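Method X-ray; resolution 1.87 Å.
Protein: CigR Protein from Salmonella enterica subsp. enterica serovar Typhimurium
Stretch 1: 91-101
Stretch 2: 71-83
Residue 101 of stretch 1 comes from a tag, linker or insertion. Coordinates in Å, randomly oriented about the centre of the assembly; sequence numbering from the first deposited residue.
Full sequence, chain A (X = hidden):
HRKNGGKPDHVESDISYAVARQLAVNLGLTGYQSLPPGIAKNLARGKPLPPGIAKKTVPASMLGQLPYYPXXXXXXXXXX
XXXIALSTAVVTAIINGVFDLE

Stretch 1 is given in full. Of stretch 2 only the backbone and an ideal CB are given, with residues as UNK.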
# COMPACT_ATOMS: atom_id res chain seq x y z
N VAL A 91 9.01 2.01 -16.59
CA VAL A 91 8.82 2.14 -15.17
C VAL A 91 7.33 2.29 -14.91
O VAL A 91 6.66 3.18 -15.44
CB VAL A 91 9.67 3.25 -14.59
CG1 VAL A 91 9.28 3.55 -13.15
CG2 VAL A 91 11.17 2.92 -14.72
N THR A 92 6.85 1.46 -14.00
CA THR A 92 5.42 1.30 -13.78
C THR A 92 4.96 1.70 -12.37
O THR A 92 3.82 2.16 -12.15
CB THR A 92 5.02 -0.17 -14.14
OG1 THR A 92 5.40 -0.38 -15.51
CG2 THR A 92 3.52 -0.43 -14.02
N ALA A 93 5.81 1.54 -11.38
CA ALA A 93 5.54 1.99 -10.02
C ALA A 93 6.86 2.12 -9.38
O ALA A 93 7.77 1.36 -9.75
CB ALA A 93 4.69 0.97 -9.23
N ILE A 94 6.97 3.10 -8.49
CA ILE A 94 8.19 3.42 -7.85
C ILE A 94 7.86 3.57 -6.34
O ILE A 94 6.98 4.32 -5.95
CB ILE A 94 8.77 4.77 -8.31
CG1 ILE A 94 9.02 4.77 -9.83
CG2 ILE A 94 10.07 5.13 -7.56
CD1 ILE A 94 9.14 6.19 -10.36
N ILE A 95 8.58 2.86 -5.51
CA ILE A 95 8.54 3.05 -4.05
C ILE A 95 9.91 3.39 -3.59
O ILE A 95 10.82 2.56 -3.55
CB ILE A 95 8.03 1.77 -3.38
CG1 ILE A 95 6.70 1.38 -4.03
CG2 ILE A 95 7.90 1.91 -1.88
CD1 ILE A 95 6.22 -0.00 -3.65
N ASN A 96 10.12 4.64 -3.25
CA ASN A 96 11.46 5.12 -2.94
C ASN A 96 12.00 4.77 -1.53
O ASN A 96 11.27 4.65 -0.56
CB ASN A 96 11.50 6.64 -3.13
CG ASN A 96 11.44 7.05 -4.60
OD1 ASN A 96 10.67 7.91 -4.96
ND2 ASN A 96 12.22 6.42 -5.45
N GLY A 97 13.29 4.53 -1.47
CA GLY A 97 14.01 4.38 -0.25
C GLY A 97 13.93 3.06 0.48
O GLY A 97 14.50 2.92 1.60
N VAL A 98 13.29 2.08 -0.16
CA VAL A 98 13.00 0.78 0.46
C VAL A 98 14.26 0.08 0.94
O VAL A 98 14.25 -0.52 1.98
CB VAL A 98 12.22 -0.08 -0.56
CG1 VAL A 98 12.22 -1.58 -0.18
CG2 VAL A 98 10.79 0.47 -0.64
N PHE A 99 15.36 0.23 0.20
CA PHE A 99 16.62 -0.47 0.44
C PHE A 99 17.74 0.40 0.99
O PHE A 99 18.93 0.00 1.04
CB PHE A 99 17.09 -1.16 -0.84
CG PHE A 99 16.09 -2.10 -1.42
CD1 PHE A 99 15.90 -3.40 -0.90
CD2 PHE A 99 15.30 -1.69 -2.44
CE1 PHE A 99 14.91 -4.22 -1.47
CE2 PHE A 99 14.36 -2.50 -3.02
CZ PHE A 99 14.16 -3.78 -2.56
N ASP A 100 17.37 1.58 1.46
CA ASP A 100 18.32 2.49 2.11
C ASP A 100 18.86 1.85 3.36
O ASP A 100 18.27 0.95 3.96
CB ASP A 100 17.64 3.81 2.40
CG ASP A 100 18.64 4.98 2.60
OD1 ASP A 100 19.87 4.90 2.35
OD2 ASP A 100 18.13 6.04 3.01
N LEU A 101 20.04 2.30 3.76
CA LEU A 101 20.65 1.84 5.01
C LEU A 101 19.71 2.07 6.22
O LEU A 101 18.85 2.95 6.18
CB LEU A 101 22.00 2.52 5.18
CG LEU A 101 21.97 4.05 5.27
CD1 LEU A 101 21.62 4.45 6.70
CD2 LEU A 101 23.36 4.66 4.89
N UNK A 71 4.04 -10.05 -17.12
CA UNK A 71 4.67 -9.07 -17.99
C UNK A 71 5.37 -7.93 -17.32
O UNK A 71 5.88 -6.99 -18.00
CB UNK A 71 3.61 -8.49 -18.93
N UNK A 72 5.50 -8.00 -16.01
CA UNK A 72 6.24 -6.93 -15.22
C UNK A 72 7.05 -7.63 -14.13
O UNK A 72 6.68 -8.75 -13.72
CB UNK A 72 5.28 -5.91 -14.59
N UNK A 73 8.08 -6.97 -13.61
CA UNK A 73 8.85 -7.54 -12.53
C UNK A 73 9.37 -6.44 -11.63
O UNK A 73 9.70 -5.34 -12.09
CB UNK A 73 10.00 -8.39 -13.07
N UNK A 74 9.44 -6.75 -10.35
CA UNK A 74 9.95 -5.83 -9.34
C UNK A 74 11.50 -5.89 -9.38
O UNK A 74 12.07 -7.00 -9.52
CB UNK A 74 9.41 -6.18 -7.95
N UNK A 75 12.14 -4.73 -9.32
CA UNK A 75 13.59 -4.63 -9.37
C UNK A 75 14.10 -3.69 -8.29
O UNK A 75 13.36 -2.78 -7.85
CB UNK A 75 14.05 -4.15 -10.75
N UNK A 76 15.37 -3.84 -7.94
CA UNK A 76 16.06 -2.88 -7.11
C UNK A 76 16.81 -1.92 -8.06
O UNK A 76 17.68 -2.34 -8.83
CB UNK A 76 17.01 -3.57 -6.13
N UNK A 77 16.52 -0.64 -7.93
CA UNK A 77 17.10 0.43 -8.77
C UNK A 77 17.62 1.47 -7.81
O UNK A 77 16.83 2.07 -7.09
CB UNK A 77 16.09 1.03 -9.75
N UNK A 78 18.95 1.55 -7.65
CA UNK A 78 19.54 2.42 -6.65
C UNK A 78 19.14 1.81 -5.32
O UNK A 78 19.35 0.58 -5.08
CB UNK A 78 19.08 3.87 -6.79
N UNK A 79 18.55 2.62 -4.46
CA UNK A 79 17.95 2.08 -3.20
C UNK A 79 16.41 2.02 -3.21
O UNK A 79 15.78 1.94 -2.15
CB UNK A 79 18.39 2.94 -2.02
N UNK A 80 15.83 2.00 -4.41
CA UNK A 80 14.37 2.05 -4.58
C UNK A 80 13.80 0.75 -5.06
O UNK A 80 14.50 -0.08 -5.73
CB UNK A 80 13.98 3.16 -5.56
N UNK A 81 12.50 0.55 -4.84
CA UNK A 81 11.86 -0.65 -5.34
C UNK A 81 11.02 -0.23 -6.55
O UNK A 81 10.15 0.66 -6.41
CB UNK A 81 11.01 -1.33 -4.26
N UNK A 82 11.19 -0.87 -7.70
CA UNK A 82 10.62 -0.35 -8.96
C UNK A 82 10.01 -1.49 -9.75
O UNK A 82 10.67 -2.51 -9.96
CB UNK A 82 11.68 0.36 -9.80
N UNK A 83 8.72 -1.39 -10.11
CA UNK A 83 8.10 -2.34 -10.94
C UNK A 83 8.36 -1.87 -12.39
O UNK A 83 8.03 -0.72 -12.75
CB UNK A 83 6.61 -2.48 -10.61

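Position 71 has phi/psi of 86/8°, and positive phi by itself favours glycine; nothing of stretch 1 lies within reach. It is Gly71. At 72 CA-to-CB points toward stretch 1, but the ideal CB has no neighbour there within 5.5 Å, so a long side chain is needed to make contact. Tyr72 (chi1 m) presents its ring edge to Thr92, Tyr72 CE2 to Thr92 OG1 3.5 Å.

Positions 73, 75 and 77 leave the choice open, since stretch 1 offers nothing near their ideal CB atoms. They are Glu73, Lys75 and Val77, none of which touches it. Position 74 points sideways, and only a large group could reach the apolar side chains of Ala93 and Ile95. Trp74 does so: its CH2 lies 4.2 Å from Ile95 CD1 and 4.4 Å from Ala93 CB.

At 76 the ideal CB is 4.2 Å from Phe99 CE2, which suits an aliphatic or another apolar group. Ile76 places CG1 over one face of the Phe99 ring, 4.1 Å from the centroid and 25° off the normal, a CH-pi contact.

Position 78 combines phi/psi of 68/-127° with a place inside the type II' turn from 77 to 80; glycine is favoured, and Gly78 is found. At 79 the carbonyl O accepts from Phe99 N (2.9 Å, 163°) whatever the side chain. The ideal CB is 3.9 Å from Asp100 N, and the nearby Asp100 carboxylate would favour a neutral or basic group. The residue is nevertheless Asp79, whose OD2 lies 3.5 Å from Asp100 OD1, a close pair of like charges; OD2 is hydrogen-bonded elsewhere in the structure.

Around 80, two donors converge: the ideal CB of position 80 is 3.7 Å from Asn96 ND2, and the same ideal CB of position 80 is 4.4 Å from Gly97 N. A short acceptor fits, so Asn, Asp, Ser or Thr are plausible. Asn80 (chi1 m) uses OD1 for both, at 3.1 Å from Asn96 ND2 and 3.0 Å from Gly97 N.

Position 81 pairs with Ile95 through two backbone hydrogen bonds, N to Ile95 O (2.9 Å) and O to Ile95 N (2.8 Å). Its ideal CB lies 3.8 Å from Phe99 CE2 and 4.1 Å from Val98 CG2, calling for an apolar side chain. Leu81 also brings CD2 to 4.2 Å from Ile95 CD1.

Position 82 projects to the opposite face, that of Ile94; beta-branched or other aliphatic groups suit it. Val82 packs CG1 3.8 Å from Val91 CG1.

Position 83 returns to the face of Ala93, whose small side chain leaves room for a larger apolar one. Leu83 sets CB 4.1 Å from Ala93 CB and CD2 3.8 Å from Thr92 CG2.

Stretch 2 (71-83) GYEWKIVGDNLVL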
# COMPACT_ATOMS: atom_id res chain seq x y z
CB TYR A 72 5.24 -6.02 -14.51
CG TYR A 72 4.30 -5.26 -15.45
CD1 TYR A 72 3.22 -5.89 -16.04
CD2 TYR A 72 4.57 -3.91 -15.84
CE1 TYR A 72 2.44 -5.26 -17.01
CE2 TYR A 72 3.76 -3.25 -16.75
CZ TYR A 72 2.70 -3.95 -17.33
OH TYR A 72 1.89 -3.31 -18.19
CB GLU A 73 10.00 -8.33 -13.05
CG GLU A 73 10.79 -9.13 -12.05
CD GLU A 73 9.95 -10.06 -11.19
OE1 GLU A 73 9.23 -9.52 -10.33
OE2 GLU A 73 10.05 -11.32 -11.33
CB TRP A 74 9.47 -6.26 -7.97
CG TRP A 74 8.02 -5.96 -7.74
CD1 TRP A 74 6.95 -6.83 -7.77
CD2 TRP A 74 7.45 -4.65 -7.48
NE1 TRP A 74 5.79 -6.20 -7.51
CE2 TRP A 74 6.02 -4.87 -7.30
CE3 TRP A 74 7.98 -3.37 -7.32
CZ2 TRP A 74 5.16 -3.84 -7.01
CZ3 TRP A 74 7.09 -2.37 -7.00
CH2 TRP A 74 5.72 -2.60 -6.85
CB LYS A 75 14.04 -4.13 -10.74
CG LYS A 75 13.67 -5.05 -11.85
CD LYS A 75 14.67 -6.22 -11.88
CE LYS A 75 14.22 -7.37 -12.76
NZ LYS A 75 15.03 -8.55 -12.46
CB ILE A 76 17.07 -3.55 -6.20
CG1 ILE A 76 16.42 -4.75 -5.40
CG2 ILE A 76 17.72 -2.55 -5.21
CD1 ILE A 76 17.44 -5.46 -4.48
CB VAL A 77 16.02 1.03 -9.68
CG1 VAL A 77 16.58 2.19 -10.50
CG2 VAL A 77 15.50 -0.06 -10.58
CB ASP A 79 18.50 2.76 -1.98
CG ASP A 79 18.18 4.24 -1.92
OD1 ASP A 79 17.57 4.75 -2.90
OD2 ASP A 79 18.56 4.87 -0.91
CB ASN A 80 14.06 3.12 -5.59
CG ASN A 80 14.74 4.47 -5.23
OD1 ASN A 80 14.60 4.98 -4.11
ND2 ASN A 80 15.64 4.94 -6.12
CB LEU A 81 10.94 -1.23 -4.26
CG LEU A 81 10.12 -2.46 -4.61
CD1 LEU A 81 10.95 -3.64 -5.15
CD2 LEU A 81 9.23 -2.87 -3.40
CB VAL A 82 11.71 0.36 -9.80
CG1 VAL A 82 11.04 0.99 -11.04
CG2 VAL A 82 12.48 1.39 -8.95
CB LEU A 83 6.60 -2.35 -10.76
CG LEU A 83 5.77 -3.41 -11.50
CD1 LEU A 83 6.08 -4.84 -11.01
CD2 LEU A 83 4.29 -3.16 -11.43
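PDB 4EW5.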